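3-keto-5-aminohexanoate cleavage enzyme (Burkholderia xenovorans LB400, PDB 3E49) probably catalyses, as a zinc-dependent TIM-barrel enzyme of the beta-keto acid cleavage family, the cleavage of 3-keto-5-aminohexanoate. Local coordinates at residues F119-Y122 with P123-E126; L262-A265 with P266-A270; T272-A275 with Q276-I280. One frame throughout, in Å; residues are numbered along the deposited sequence.

Contact 1: F119-Y122 with P123-E126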
loop_
_atom_site.group_PDB
_atom_site.type_symbol
_atom_site.label_atom_id
_atom_site.label_comp_id
_atom_site.label_asym_id
_atom_site.label_seq_id
_atom_site.Cartn_x
_atom_site.Cartn_y
_atom_site.Cartn_z
ATOM N N PHE A 119 -22.133 7.517 -13.055
ATOM C CA PHE A 119 -21.419 8.759 -13.337
ATOM C C PHE A 119 -22.190 9.847 -12.592
ATOM O O PHE A 119 -23.224 10.305 -13.072
ATOM C CB PHE A 119 -21.444 9.091 -14.822
ATOM C CG PHE A 119 -20.199 8.801 -15.533
ATOM C CD1 PHE A 119 -19.890 7.523 -15.926
ATOM C CD2 PHE A 119 -19.333 9.833 -15.858
ATOM C CE1 PHE A 119 -18.718 7.273 -16.611
ATOM C CE2 PHE A 119 -18.158 9.588 -16.524
ATOM C CZ PHE A 119 -17.853 8.309 -16.908
ATOM N N GLY A 120 -21.715 10.247 -11.432
ATOM C CA GLY A 120 -22.437 11.227 -10.633
ATOM C C GLY A 120 -22.030 12.635 -10.990
ATOM O O GLY A 120 -21.034 13.144 -10.477
ATOM N N LEU A 121 -22.792 13.266 -11.872
ATOM C CA LEU A 121 -22.493 14.619 -12.330
ATOM C C LEU A 121 -23.325 15.679 -11.634
ATOM O O LEU A 121 -22.942 16.840 -11.601
ATOM C CB LEU A 121 -22.695 14.729 -13.836
ATOM C CG LEU A 121 -21.939 13.767 -14.774
ATOM C CD1 LEU A 121 -22.144 14.270 -16.169
ATOM C CD2 LEU A 121 -20.465 13.649 -14.443
ATOM N N TYR A 122 -24.445 15.261 -11.069
ATOM C CA TYR A 122 -25.385 16.132 -10.370
ATOM C C TYR A 122 -24.794 17.007 -9.289
ATOM O O TYR A 122 -25.342 18.086 -9.037
ATOM C CB TYR A 122 -26.589 15.341 -9.814
ATOM C CG TYR A 122 -26.245 14.221 -8.853
ATOM C CD1 TYR A 122 -26.030 12.916 -9.320
ATOM C CD2 TYR A 122 -26.141 14.458 -7.485
ATOM C CE1 TYR A 122 -25.714 11.920 -8.481
ATOM C CE2 TYR A 122 -25.812 13.450 -6.620
ATOM C CZ TYR A 122 -25.618 12.173 -7.123
ATOM O OH TYR A 122 -25.307 11.163 -6.283
ATOM N N PRO A 123 -23.723 16.566 -8.588
ATOM C CA PRO A 123 -23.180 17.529 -7.612
ATOM C C PRO A 123 -22.667 18.853 -8.206
ATOM O O PRO A 123 -22.522 19.830 -7.479
ATOM C CB PRO A 123 -22.043 16.740 -6.945
ATOM C CG PRO A 123 -22.498 15.339 -7.053
ATOM C CD PRO A 123 -23.020 15.275 -8.472
HETATM N N MSE A 124 -22.357 18.874 -9.500
HETATM C CA MSE A 124 -21.937 20.096 -10.172
HETATM C C MSE A 124 -23.034 21.144 -10.145
HETATM O O MSE A 124 -22.749 22.323 -10.266
HETATM C CB MSE A 124 -21.514 19.805 -11.602
HETATM C CG MSE A 124 -20.209 19.051 -11.659
HETATM SE SE MSE A 124 -19.675 18.586 -13.501
HETATM C CE MSE A 124 -20.961 17.385 -13.835
ATOM N N LEU A 125 -24.282 20.729 -9.994
ATOM C CA LEU A 125 -25.379 21.690 -9.869
ATOM C C LEU A 125 -25.263 22.545 -8.585
ATOM O O LEU A 125 -25.973 23.533 -8.421
ATOM C CB LEU A 125 -26.725 20.981 -9.874
ATOM C CG LEU A 125 -27.149 20.327 -11.162
ATOM C CD1 LEU A 125 -28.298 19.409 -10.914
ATOM C CD2 LEU A 125 -27.504 21.394 -12.190
ATOM N N GLU A 126 -24.391 22.162 -7.668
ATOM C CA GLU A 126 -24.169 22.972 -6.476
ATOM C C GLU A 126 -23.323 24.183 -6.849
ATOM O O GLU A 126 -23.470 25.234 -6.243
ATOM C CB GLU A 126 -23.525 22.132 -5.367
ATOM C CG GLU A 126 -24.517 21.068 -4.834
ATOM C CD GLU A 126 -23.872 19.790 -4.274
ATOM O OE1 GLU A 126 -22.628 19.749 -4.026
ATOM O OE2 GLU A 126 -24.657 18.808 -4.097
HETATM O O HOH W 1 -26.488 18.601 -6.539
#

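Contact 2: L262-A265 with P266-A270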
loop_
_atom_site.group_PDB
_atom_site.type_symbol
_atom_site.label_atom_id
_atom_site.label_comp_id
_atom_site.label_asym_id
_atom_site.label_seq_id
_atom_site.Cartn_x
_atom_site.Cartn_y
_atom_site.Cartn_z
ATOM N N LEU A 262 -11.794 22.318 -15.728
ATOM C CA LEU A 262 -12.020 23.646 -16.287
ATOM C C LEU A 262 -11.010 24.685 -15.784
ATOM O O LEU A 262 -10.921 25.783 -16.354
ATOM C CB LEU A 262 -13.449 24.107 -15.977
ATOM C CG LEU A 262 -14.601 23.373 -16.660
ATOM C CD1 LEU A 262 -15.890 23.969 -16.355
ATOM C CD2 LEU A 262 -14.400 23.431 -18.175
ATOM N N TRP A 263 -10.171 24.290 -14.822
ATOM C CA TRP A 263 -9.260 25.202 -14.104
ATOM C C TRP A 263 -7.798 25.152 -14.448
ATOM O O TRP A 263 -7.283 24.140 -14.875
ATOM C CB TRP A 263 -9.342 24.928 -12.579
ATOM C CG TRP A 263 -10.695 24.669 -12.178
ATOM C CD1 TRP A 263 -11.298 23.440 -12.059
ATOM C CD2 TRP A 263 -11.699 25.645 -11.899
ATOM N NE1 TRP A 263 -12.619 23.602 -11.719
ATOM C CE2 TRP A 263 -12.894 24.944 -11.619
ATOM C CE3 TRP A 263 -11.702 27.042 -11.852
ATOM C CZ2 TRP A 263 -14.085 25.597 -11.293
ATOM C CZ3 TRP A 263 -12.876 27.693 -11.539
ATOM C CH2 TRP A 263 -14.055 26.972 -11.246
ATOM N N ILE A 264 -7.123 26.277 -14.218
ATOM C CA ILE A 264 -5.701 26.376 -14.454
ATOM C C ILE A 264 -4.983 26.620 -13.161
ATOM O O ILE A 264 -3.789 26.422 -13.056
ATOM C CB ILE A 264 -5.355 27.463 -15.472
ATOM C CG1 ILE A 264 -3.884 27.346 -15.909
ATOM C CG2 ILE A 264 -5.692 28.872 -14.921
ATOM C CD1 ILE A 264 -3.523 26.041 -16.600
ATOM N N ALA A 265 -5.733 27.027 -12.155
ATOM C CA ALA A 265 -5.197 27.224 -10.840
ATOM C C ALA A 265 -6.444 27.372 -9.985
ATOM O O ALA A 265 -7.550 27.501 -10.515
ATOM C CB ALA A 265 -4.346 28.444 -10.804
ATOM N N PRO A 266 -6.304 27.296 -8.661
ATOM C CA PRO A 266 -7.501 27.418 -7.821
ATOM C C PRO A 266 -8.339 28.646 -8.119
ATOM O O PRO A 266 -7.828 29.761 -8.094
ATOM C CB PRO A 266 -6.934 27.484 -6.415
ATOM C CG PRO A 266 -5.617 26.769 -6.500
ATOM C CD PRO A 266 -5.081 27.057 -7.872
ATOM N N GLY A 267 -9.617 28.431 -8.412
ATOM C CA GLY A 267 -10.544 29.524 -8.734
ATOM C C GLY A 267 -10.259 30.330 -10.001
ATOM O O GLY A 267 -10.807 31.422 -10.183
ATOM N N GLU A 268 -9.432 29.795 -10.901
ATOM C CA GLU A 268 -9.086 30.508 -12.102
ATOM C C GLU A 268 -9.345 29.556 -13.270
ATOM O O GLU A 268 -8.782 28.467 -13.329
ATOM C CB GLU A 268 -7.635 30.909 -11.990
ATOM C CG GLU A 268 -7.158 31.910 -12.969
ATOM C CD GLU A 268 -5.659 32.211 -12.810
ATOM O OE1 GLU A 268 -5.113 32.099 -11.666
ATOM O OE2 GLU A 268 -5.040 32.568 -13.849
ATOM N N LEU A 269 -10.265 29.934 -14.145
ATOM C CA LEU A 269 -10.585 29.112 -15.284
ATOM C C LEU A 269 -9.421 29.083 -16.272
ATOM O O LEU A 269 -8.750 30.099 -16.499
ATOM C CB LEU A 269 -11.831 29.642 -16.003
ATOM C CG LEU A 269 -13.169 29.572 -15.277
ATOM C CD1 LEU A 269 -14.177 30.331 -16.072
ATOM C CD2 LEU A 269 -13.643 28.156 -15.051
ATOM N N ALA A 270 -9.183 27.903 -16.834
ATOM C CA ALA A 270 -8.197 27.723 -17.884
ATOM C C ALA A 270 -8.733 28.378 -19.160
ATOM O O ALA A 270 -9.846 28.059 -19.602
ATOM C CB ALA A 270 -7.924 26.243 -18.120
HETATM O O HOH W 2 -12.180 26.831 -18.615
#

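Contact 3: T272-A275 with Q276-I280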
loop_
_atom_site.group_PDB
_atom_site.type_symbol
_atom_site.label_atom_id
_atom_site.label_comp_id
_atom_site.label_asym_id
_atom_site.label_seq_id
_atom_site.Cartn_x
_atom_site.Cartn_y
_atom_site.Cartn_z
ATOM N N THR A 272 -7.243 28.195 -22.182
ATOM C CA THR A 272 -7.060 27.215 -23.230
ATOM C C THR A 272 -6.627 25.862 -22.628
ATOM O O THR A 272 -6.279 25.750 -21.437
ATOM C CB THR A 272 -6.022 27.707 -24.255
ATOM O OG1 THR A 272 -4.708 27.816 -23.656
ATOM C CG2 THR A 272 -6.452 29.101 -24.773
ATOM N N ASN A 273 -6.742 24.850 -23.466
ATOM C CA ASN A 273 -6.245 23.499 -23.216
ATOM C C ASN A 273 -4.729 23.588 -23.157
ATOM O O ASN A 273 -4.072 22.988 -22.302
ATOM C CB ASN A 273 -6.683 22.568 -24.352
ATOM C CG ASN A 273 -8.034 22.002 -24.159
ATOM O OD1 ASN A 273 -8.194 21.028 -23.441
ATOM N ND2 ASN A 273 -9.021 22.548 -24.850
ATOM N N ALA A 274 -4.162 24.365 -24.080
ATOM C CA ALA A 274 -2.724 24.567 -24.122
ATOM C C ALA A 274 -2.150 25.123 -22.808
ATOM O O ALA A 274 -1.052 24.782 -22.410
ATOM C CB ALA A 274 -2.346 25.456 -25.326
ATOM N N ALA A 275 -2.895 25.954 -22.105
ATOM C CA ALA A 275 -2.444 26.487 -20.839
ATOM C C ALA A 275 -2.132 25.321 -19.890
ATOM O O ALA A 275 -1.119 25.343 -19.184
ATOM C CB ALA A 275 -3.535 27.375 -20.237
ATOM N N GLN A 276 -3.004 24.307 -19.899
ATOM C CA GLN A 276 -2.848 23.117 -19.049
ATOM C C GLN A 276 -1.680 22.245 -19.464
ATOM O O GLN A 276 -1.008 21.655 -18.594
ATOM C CB GLN A 276 -4.142 22.316 -19.032
ATOM C CG GLN A 276 -5.276 23.018 -18.315
ATOM C CD GLN A 276 -6.547 22.199 -18.286
ATOM O OE1 GLN A 276 -6.661 21.224 -19.013
ATOM N NE2 GLN A 276 -7.489 22.564 -17.407
ATOM N N VAL A 277 -1.411 22.169 -20.779
ATOM C CA VAL A 277 -0.259 21.426 -21.263
ATOM C C VAL A 277 0.982 22.139 -20.745
ATOM O O VAL A 277 1.958 21.507 -20.311
ATOM C CB VAL A 277 -0.237 21.313 -22.818
ATOM C CG1 VAL A 277 1.056 20.664 -23.299
ATOM C CG2 VAL A 277 -1.458 20.529 -23.362
ATOM N N ARG A 278 0.978 23.463 -20.792
ATOM C CA ARG A 278 2.142 24.226 -20.286
ATOM C C ARG A 278 2.360 24.037 -18.801
ATOM O O ARG A 278 3.492 23.957 -18.342
ATOM C CB ARG A 278 2.018 25.719 -20.615
ATOM C CG ARG A 278 2.196 26.018 -22.100
ATOM C CD ARG A 278 2.331 27.507 -22.404
ATOM N NE ARG A 278 1.124 28.259 -22.122
ATOM C CZ ARG A 278 0.115 28.429 -22.952
ATOM N NH1 ARG A 278 0.145 27.909 -24.176
ATOM N NH2 ARG A 278 -0.927 29.138 -22.551
ATOM N N LYS A 279 1.283 23.954 -18.047
ATOM C CA LYS A 279 1.392 23.806 -16.602
ATOM C C LYS A 279 2.037 22.472 -16.245
ATOM O O LYS A 279 2.979 22.439 -15.478
ATOM C CB LYS A 279 0.028 23.965 -15.932
ATOM C CG LYS A 279 0.058 24.366 -14.457
ATOM C CD LYS A 279 0.662 25.765 -14.324
ATOM C CE LYS A 279 0.710 26.267 -12.904
ATOM N NZ LYS A 279 1.748 27.373 -12.755
ATOM N N ILE A 280 1.588 21.378 -16.841
ATOM C CA ILE A 280 2.183 20.072 -16.539
ATOM C C ILE A 280 3.608 20.016 -17.059
ATOM O O ILE A 280 4.460 19.351 -16.484
ATOM C CB ILE A 280 1.321 18.863 -17.001
ATOM C CG1 ILE A 280 1.767 17.578 -16.242
ATOM C CG2 ILE A 280 1.320 18.694 -18.604
ATOM C CD1 ILE A 280 1.615 17.628 -14.655
HETATM O O HOH W 3 -3.657 30.266 -22.956
#

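Contact 1: F119-Y122 with P123-E126
The ring of Tyr-122 receives Pro-123 over one face: CD of the proline stands 3.6 Å from the ring centroid and 24° off the ring normal, which meets the geometry of a CH-pi contact. The carbon is displaced toward the rim, nearest to Tyr-122 CG and CD2, with Tyr-122 CD2 3.4 Å from Pro-123 CD. The first torsion explains the overlap. With chi1 at 58°, Tyr-122 CG sits between its own backbone N and carbonyl carbon, folded back over the peptide that leads into the proline.

Two backbone bonds join the segments. Met-124 N donates to Leu-121 O at 3.0 Å, and Leu-125 N donates to Tyr-122 O, also at 3.0 Å, from well above the carbonyl plane. Both run from residue i+3 to residue i, as does a bond within 123-126, from Glu-126 N to Pro-123 O. The backbone angles from Tyr-122 to Glu-126 are helical, so these are overlapping i to i+3 turns of helical conformation, set in the loop between strand 117-118 and helix 134-141, outside the core of the TIM barrel. Pro-123, which lacks an N-H, stands in the first turn, where none is required. Tyr-122 O also accepts from a water at 2.8 Å, and that water donates its other hydrogen to Glu-126 OE2 at 3.1 Å, linking the start of the turn to a side chain four residues on. The side chains of Leu-121 and selenomethionine Met-124 point the same way, though the placing of the Met-124 methyl is doubtful.

Further out, Ser-143 OG bonds Leu-121 N and, weakly, Tyr-122 N, while Arg-144 makes a cation-pi contact with the tyrosine ring. His-184 of the second subunit meets that ring at about 70° and also packs on Pro-123, placing the turn at a subunit interface.

Contact 2: L262-A265 with P266-A270
Leu-262 O is gripped twice: Ala-270 N donates to it at 2.8 Å, in the carbonyl plane and on a lone pair, and a water donates at 2.8 Å from Leu-262 O. The same water donates to Ala-270 O, so it bridges the two carbonyls at the open end of the hairpin. One step inward, Ile-264 N donates to Glu-268 O at 2.9 Å in an almost straight bond (171° at the hydrogen). Glu-268 N closes the loop end onto Ala-265 O.

These bonds define a beta hairpin, linking barrel strand 253-256 to helix 273-286, whose type II turn runs from Ala-265 to Glu-268, with Gly-267 at positive phi. Glu-268 is opposed by two residues, Ile-264 and Ala-265, as in a classic beta bulge, and the register shifts by one residue between Trp-263 and Ala-265.

Leu-269 brings CD2 over one face of the Trp-263 indole in a CH-pi contact, 4.0 Å from the centroid of the six-membered ring and 26° off its normal; the closest ring atom, Trp-263 CZ3, is 3.6 Å from Leu-269 CD2. Glu-268 O lies at the edge of this ring, near its plane. With CG opposite the backbone N (chi1 -167°), the extended Glu-268 chain runs alongside Ile-264, whose CG2 is 3.9 Å from Glu-268 CG, while CB of Ile-264 meets the methyl of Ala-270. Beyond the hairpin, Ser-288 of the third subunit packs on Ala-265 and Pro-266 at the turn.

Contact 3: T272-A275 with Q276-I280
The guanidinium of Arg-278 lies with one face over the start of its own helix: Ala-275 CA stands 3.5 Å above the plane and Ala-274 O 3.7 Å above it, both displaced toward the rim. The closest approach of the guanidinium is Arg-278 NH2 to Ala-275 CA, 3.5 Å, while NH1 reaches the methyl of Ala-274. At the edge, in the guanidinium plane, a water accepts from Arg-278 NH2 at 3.0 Å. Thr-272 OG1 shares this water at 2.8 Å, so the water links the arginine to the residue that caps the helix. The bend at chi3 (-66°) folds the arginine back toward the N terminus of the helix.

Thr-272 OG1 also accepts from Ala-275 N at 3.0 Å. Its chi1 of 66° sets the hydroxyl between the threonine's backbone N and carbonyl carbon, from where it meets this amide of the first turn. The main-chain bonds begin at once: Val-277 N donates to Asn-273 O, Arg-278 N to Ala-274 O at 2.9 Å, and Lys-279 N to Ala-275 O.

The buried amides of Asn-273 and Gln-276 are held from outside the helix. Asn-273 OD1 accepts from Leu-258 N and its ND2 donates to Val-14 O, whereas Gln-276 NE2 donates to Ser-261 O and Trp-263 O. At the subunit interface, Lys-279 NZ bonds Gln-282 OE1 of its own helix and Glu-285 O of the third subunit. The Asn-273 side chain is about 6 Å from that of the zinc ligand Glu-259, which puts the helix start near the metal site. Thr-272, directly before the helix and accepting from Ala-275 N, is a threonine N-cap opening an outer helix of a TIM barrel.

In the fold
Along the chain the three contacts come in series, none nested in or crossing another. Contact 1 closes overlapping turns of helical conformation in the loop that follows strand 117-118 and leads to helix 134-141. Much later, beyond barrel strand 253-256 and the zinc ligand Glu-259, contact 2 folds the chain into a hairpin, and contact 3 starts helix 273-286 soon after it. Contacts 2 and 3 touch, with centres 11 Å apart and Ile-264 CD1 packed 3.6 Å from Ala-275 O; together they join the loop after strand 253-256 to the start of helix 273-286. Contact 1 stays separate, its nearest atoms about 7 Å from contact 2 and about 13 Å from contact 3.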